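Local atomic coordinates of VESB protease (PDB entry 4LK4), a protein that probably acts as a secreted serine endopeptidase of the trypsin family, hydrolysing peptide bonds in other proteins. Residues P134-G139 / L155-V160; D161-S166 / C186-T191. The protein carries 1 engineered substitution. One frame throughout, in Å; residues are numbered along the deposited sequence.

Both contacts belong to one curled antiparallel sheet of the trypsin-like domain, which corresponds to the second barrel of the chymotrypsin fold. They share strand 156-162. Contact 1 pairs its first part with strand 134-139. Contact 2 pairs Asp161 and Leu162, with Val163 following, against strand 184-189. The contact centres lie about 13 Å apart. Along the chain contact 1 closes before contact 2 opens. Strand 156-162 therefore passes from one neighbour to the other, and the two contacts touch at Val160, whose CG2 is 3.7 Å from Ala187 CB. Together the two contacts link three strands of the barrel wall and lead into helix 165-172.

Contact 1 (P134-G139 / L155-V160)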
loop_
_atom_site.group_PDB
_atom_site.type_symbol
_atom_site.label_atom_id
_atom_site.label_comp_id
_atom_site.label_asym_id
_atom_site.label_seq_id
_atom_site.Cartn_x
_atom_site.Cartn_y
_atom_site.Cartn_z
ATOM N N PRO A 134 -20.096 1.716 14.387
ATOM C CA PRO A 134 -19.817 3.035 13.847
ATOM C C PRO A 134 -18.355 3.174 13.431
ATOM O O PRO A 134 -17.469 2.809 14.203
ATOM C CB PRO A 134 -20.126 3.962 15.041
ATOM C CG PRO A 134 -21.066 3.170 15.902
ATOM C CD PRO A 134 -20.558 1.783 15.794
ATOM N N LEU A 135 -18.104 3.698 12.233
ATOM C CA LEU A 135 -16.757 3.941 11.776
ATOM C C LEU A 135 -16.651 5.366 11.278
ATOM O O LEU A 135 -17.651 5.974 10.911
ATOM C CB LEU A 135 -16.405 2.974 10.633
ATOM C CG LEU A 135 -16.731 1.495 10.879
ATOM C CD1 LEU A 135 -16.505 0.718 9.591
ATOM C CD2 LEU A 135 -15.874 0.918 11.977
ATOM N N THR A 136 -15.419 5.880 11.234
ATOM C CA THR A 136 -15.144 7.201 10.733
ATOM C C THR A 136 -14.056 7.183 9.657
ATOM O O THR A 136 -12.984 6.660 9.887
ATOM C CB THR A 136 -14.700 8.122 11.879
ATOM O OG1 THR A 136 -15.644 8.049 12.961
ATOM C CG2 THR A 136 -14.607 9.564 11.393
ATOM N N VAL A 137 -14.361 7.816 8.520
ATOM C CA VAL A 137 -13.508 7.952 7.365
ATOM C C VAL A 137 -12.952 9.350 7.321
ATOM O O VAL A 137 -13.634 10.298 7.682
ATOM C CB VAL A 137 -14.317 7.847 6.060
ATOM C CG1 VAL A 137 -13.377 7.738 4.881
ATOM C CG2 VAL A 137 -15.202 6.620 6.079
ATOM N N ALA A 138 -11.742 9.515 6.829
ATOM C CA ALA A 138 -11.156 10.848 6.772
ATOM C C ALA A 138 -10.419 11.049 5.465
ATOM O O ALA A 138 -9.801 10.133 4.939
ATOM C CB ALA A 138 -10.231 11.087 7.952
ATOM N N GLY A 139 -10.513 12.258 4.933
ATOM C CA GLY A 139 -9.799 12.607 3.729
ATOM C C GLY A 139 -10.345 13.875 3.129
ATOM O O GLY A 139 -11.291 14.468 3.670
ATOM N N LEU A 155 -9.053 18.943 5.501
ATOM C CA LEU A 155 -9.353 17.557 5.819
ATOM C C LEU A 155 -10.787 17.415 6.326
ATOM O O LEU A 155 -11.205 18.113 7.228
ATOM C CB LEU A 155 -8.343 17.047 6.853
ATOM C CG LEU A 155 -8.497 15.613 7.343
ATOM C CD1 LEU A 155 -8.259 14.626 6.206
ATOM C CD2 LEU A 155 -7.554 15.360 8.501
ATOM N N GLN A 156 -11.544 16.539 5.687
ATOM C CA GLN A 156 -12.890 16.211 6.109
ATOM C C GLN A 156 -12.970 14.851 6.828
ATOM O O GLN A 156 -12.119 13.970 6.652
ATOM C CB GLN A 156 -13.798 16.096 4.910
ATOM C CG GLN A 156 -13.794 17.255 3.934
ATOM C CD GLN A 156 -14.469 18.427 4.546
ATOM O OE1 GLN A 156 -15.669 18.395 4.845
ATOM N NE2 GLN A 156 -13.686 19.433 4.849
ATOM N N GLU A 157 -14.026 14.677 7.614
ATOM C CA GLU A 157 -14.348 13.392 8.194
ATOM C C GLU A 157 -15.843 13.136 8.065
ATOM O O GLU A 157 -16.604 14.054 7.833
ATOM C CB GLU A 157 -13.871 13.296 9.648
ATOM C CG GLU A 157 -14.255 14.460 10.553
ATOM C CD GLU A 157 -13.934 14.220 12.024
ATOM O OE1 GLU A 157 -13.642 13.062 12.373
ATOM O OE2 GLU A 157 -13.973 15.165 12.845
ATOM N N VAL A 158 -16.252 11.881 8.162
ATOM C CA VAL A 158 -17.663 11.527 8.171
ATOM C C VAL A 158 -17.856 10.153 8.807
ATOM O O VAL A 158 -16.977 9.278 8.741
ATOM C CB VAL A 158 -18.240 11.541 6.746
ATOM C CG1 VAL A 158 -17.578 10.483 5.881
ATOM C CG2 VAL A 158 -19.763 11.385 6.749
ATOM N N ASP A 159 -18.996 9.949 9.431
ATOM C CA ASP A 159 -19.290 8.647 9.989
ATOM C C ASP A 159 -20.031 7.785 8.985
ATOM O O ASP A 159 -20.804 8.273 8.174
ATOM C CB ASP A 159 -20.053 8.771 11.295
ATOM C CG ASP A 159 -19.133 9.109 12.477
ATOM O OD1 ASP A 159 -17.890 8.921 12.364
ATOM O OD2 ASP A 159 -19.651 9.526 13.536
ATOM N N VAL A 160 -19.738 6.493 9.050
ATOM C CA VAL A 160 -20.364 5.496 8.226
ATOM C C VAL A 160 -20.589 4.288 9.101
ATOM O O VAL A 160 -19.878 4.095 10.075
ATOM C CB VAL A 160 -19.452 5.107 7.040
ATOM C CG1 VAL A 160 -19.227 6.294 6.133
ATOM C CG2 VAL A 160 -18.112 4.592 7.514
#
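Leu135 to Gly139 pair in order with Val160 back to Gln156, as two antiparallel strands whose axes approach to 4.6 Å with 154° between their directions. The ladder belongs to the second barrel of the chymotrypsin fold. Its two strands follow each other in the chain, joined by a connection that is partly unmodelled. Leu135 with Val160, Val137 with Val158 and Gly139 with Gln156 are the hydrogen-bonded pairs, and each makes two N-H...O bonds. Thr136 with Asp159 and Ala138 with Glu157 are the non-hydrogen-bonded pairs.

Leu135, Val137, Val158 and Val160 put their side chains on one face. Leu135, Val137 and Val160 meet Ile203 of strand 202-205 there. Leu135 also touches Phe185 and Leu212, and Val137 touches Val215. One apolar contact runs diagonally across the ladder. Val137 CG2 lies 3.8 Å from Val160 CG2, and the two side chains cross at about a right angle. CG2 of Val160 sits between its own backbone N and carbonyl carbon (chi1 of CG1 -63°), which turns it toward the partner strand. It also lies 3.9 Å from Leu135 CB.

Thr136 and Asp159 meet on the other face. Thr136 OG1 donates to Asp159 OD1 over 2.5 Å, a very short bond whose exact length is doubtful. OD1 also packs against Thr136 CG2. The other oxygen, OD2, forms a salt bridge with Lys206 and accepts a bond from Ile11 N. Two groups thus grip one oxygen of this buried carboxylate and a threonine the other, which would favour its charged form. On the same face Glu157 OE1 lies 3.8 Å from Thr136 CG2 and takes a weak bond from Trp22.

Gly139 has no side chain, and Leu155 CD1 closes against its backbone, 3.5 Å from Gly139 N.

Contact 2 (D161-S166 / C186-T191); sequences DLVSQS and CAARLT
Asp161 faces Ala188 as a hydrogen-bonded antiparallel pair, with Asp161 N donating to Ala188 O and Ala188 N to Asp161 O, both over 2.8 Å. The aspartate side chain crosses that of Leu190 at about a right angle. Leu190 CD2 lies 3.9 Å from Asp161 OD2, at the carboxylate end. OD2 also forms a salt bridge with Arg10, so this methyl group borders a paired charge.

Leu162 is set against Ala187 in a non-hydrogen-bonded pair. Its CG is anti to the backbone N (chi1 -170°), and CD1 beyond it lies 3.5 Å from Cys186 O. Val163 N donates to the same oxygen over 3.1 Å, from 39° above the carbonyl plane. The ladder here belongs to the second barrel of the chymotrypsin fold, where strand 156-162 gives way to helix 165-172. Val163 lays its side chain over the partner backbone. CG2 sits 3.7 Å from Ala187 CA and CB meets Cys186 CB.

Beyond these pairs, one water bridges the segments. It donates to Val163 O and to Gln165 OE1, and accepts from Cys186 N over 2.9 Å. Gln165 OE1 has a second donor in Arg126, while its NE2 reaches the carbonyls of Ser177 and Asn184. A disulfide from Cys186 SG to Cys168 SG ties strand 184-189 to the helix that Gln165 begins.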
loop_
_atom_site.group_PDB
_atom_site.type_symbol
_atom_site.label_atom_id
_atom_site.label_comp_id
_atom_site.label_asym_id
_atom_site.label_seq_id
_atom_site.Cartn_x
_atom_site.Cartn_y
_atom_site.Cartn_z
ATOM N N ASP A 161 -21.561 3.467 8.736
ATOM C CA ASP A 161 -21.858 2.205 9.461
ATOM C C ASP A 161 -21.353 0.959 8.732
ATOM O O ASP A 161 -21.533 0.826 7.518
ATOM C CB ASP A 161 -23.366 2.049 9.641
ATOM C CG ASP A 161 -23.929 2.948 10.720
ATOM O OD1 ASP A 161 -23.156 3.675 11.390
ATOM O OD2 ASP A 161 -25.170 2.920 10.907
ATOM N N LEU A 162 -20.777 0.019 9.474
ATOM C CA LEU A 162 -20.384 -1.277 8.903
ATOM C C LEU A 162 -21.616 -2.008 8.372
ATOM O O LEU A 162 -22.626 -2.023 9.026
ATOM C CB LEU A 162 -19.668 -2.126 9.948
ATOM C CG LEU A 162 -18.964 -3.417 9.508
ATOM C CD1 LEU A 162 -17.973 -3.232 8.357
ATOM C CD2 LEU A 162 -18.273 -4.034 10.720
ATOM N N VAL A 163 -21.506 -2.565 7.169
ATOM C CA VAL A 163 -22.545 -3.330 6.482
ATOM C C VAL A 163 -22.279 -4.847 6.594
ATOM O O VAL A 163 -21.130 -5.255 6.704
ATOM C CB VAL A 163 -22.526 -2.949 4.982
ATOM C CG1 VAL A 163 -23.526 -3.756 4.155
ATOM C CG2 VAL A 163 -22.769 -1.457 4.806
ATOM N N SER A 164 -23.339 -5.669 6.570
ATOM C CA SER A 164 -23.205 -7.155 6.565
ATOM C C SER A 164 -22.370 -7.592 5.391
ATOM O O SER A 164 -22.635 -7.186 4.274
ATOM C CB SER A 164 -24.567 -7.882 6.448
ATOM O OG SER A 164 -25.486 -7.501 7.500
ATOM N N GLN A 165 -21.373 -8.432 5.622
ATOM C CA GLN A 165 -20.586 -8.885 4.524
ATOM C C GLN A 165 -21.430 -9.595 3.452
ATOM O O GLN A 165 -21.238 -9.354 2.273
ATOM C CB GLN A 165 -19.406 -9.746 4.976
ATOM C CG GLN A 165 -18.327 -9.893 3.888
ATOM C CD GLN A 165 -17.465 -8.663 3.693
ATOM O OE1 GLN A 165 -17.380 -7.810 4.548
ATOM N NE2 GLN A 165 -16.787 -8.593 2.562
ATOM N N SER A 166 -22.405 -10.415 3.818
ATOM C CA SER A 166 -23.168 -11.097 2.740
ATOM C C SER A 166 -23.885 -10.043 1.865
ATOM O O SER A 166 -24.033 -10.216 0.650
ATOM C CB SER A 166 -24.153 -12.137 3.292
ATOM O OG SER A 166 -25.144 -11.504 4.075
ATOM N N CYS A 186 -17.631 -3.342 3.326
ATOM C CA CYS A 186 -18.473 -2.228 2.972
ATOM C C CYS A 186 -18.904 -1.457 4.196
ATOM O O CYS A 186 -19.079 -2.015 5.275
ATOM C CB CYS A 186 -19.763 -2.734 2.327
ATOM S SG CYS A 186 -19.583 -3.342 0.651
ATOM N N ALA A 187 -19.157 -0.176 3.994
ATOM C CA ALA A 187 -19.733 0.643 5.023
ATOM C C ALA A 187 -20.575 1.692 4.359
ATOM O O ALA A 187 -20.282 2.141 3.250
ATOM C CB ALA A 187 -18.643 1.290 5.833
ATOM N N ALA A 188 -21.617 2.102 5.056
ATOM C CA ALA A 188 -22.626 2.952 4.468
ATOM C C ALA A 188 -22.668 4.304 5.103
ATOM O O ALA A 188 -22.620 4.450 6.329
ATOM C CB ALA A 188 -23.991 2.291 4.591
ATOM N N ARG A 189 -22.798 5.296 4.244
ATOM C CA ARG A 189 -23.084 6.643 4.688
ATOM C C ARG A 189 -24.518 6.822 5.060
ATOM O O ARG A 189 -25.376 6.071 4.616
ATOM C CB ARG A 189 -22.650 7.627 3.644
ATOM C CG ARG A 189 -21.158 7.724 3.819
ATOM C CD ARG A 189 -20.491 8.506 2.761
ATOM N NE ARG A 189 -20.898 9.899 2.816
ATOM C CZ ARG A 189 -20.140 10.866 2.356
ATOM N NH1 ARG A 189 -18.936 10.529 1.849
ATOM N NH2 ARG A 189 -20.575 12.129 2.396
ATOM N N LEU A 190 -24.778 7.796 5.912
ATOM C CA LEU A 190 -26.099 7.932 6.466
ATOM C C LEU A 190 -26.967 8.888 5.658
ATOM O O LEU A 190 -28.073 9.122 6.054
ATOM C CB LEU A 190 -26.013 8.340 7.933
ATOM C CG LEU A 190 -24.931 7.588 8.733
ATOM C CD1 LEU A 190 -24.862 8.105 10.168
ATOM C CD2 LEU A 190 -25.155 6.094 8.714
ATOM N N THR A 191 -26.474 9.387 4.517
ATOM C CA THR A 191 -27.261 10.208 3.581
ATOM C C THR A 191 -27.000 9.845 2.095
ATOM O O THR A 191 -27.458 10.543 1.158
ATOM C CB THR A 191 -26.911 11.688 3.754
ATOM O OG1 THR A 191 -25.533 11.852 3.436
ATOM C CG2 THR A 191 -27.169 12.174 5.191
HETATM O O HOH W 1 -19.274 -5.465 4.509
#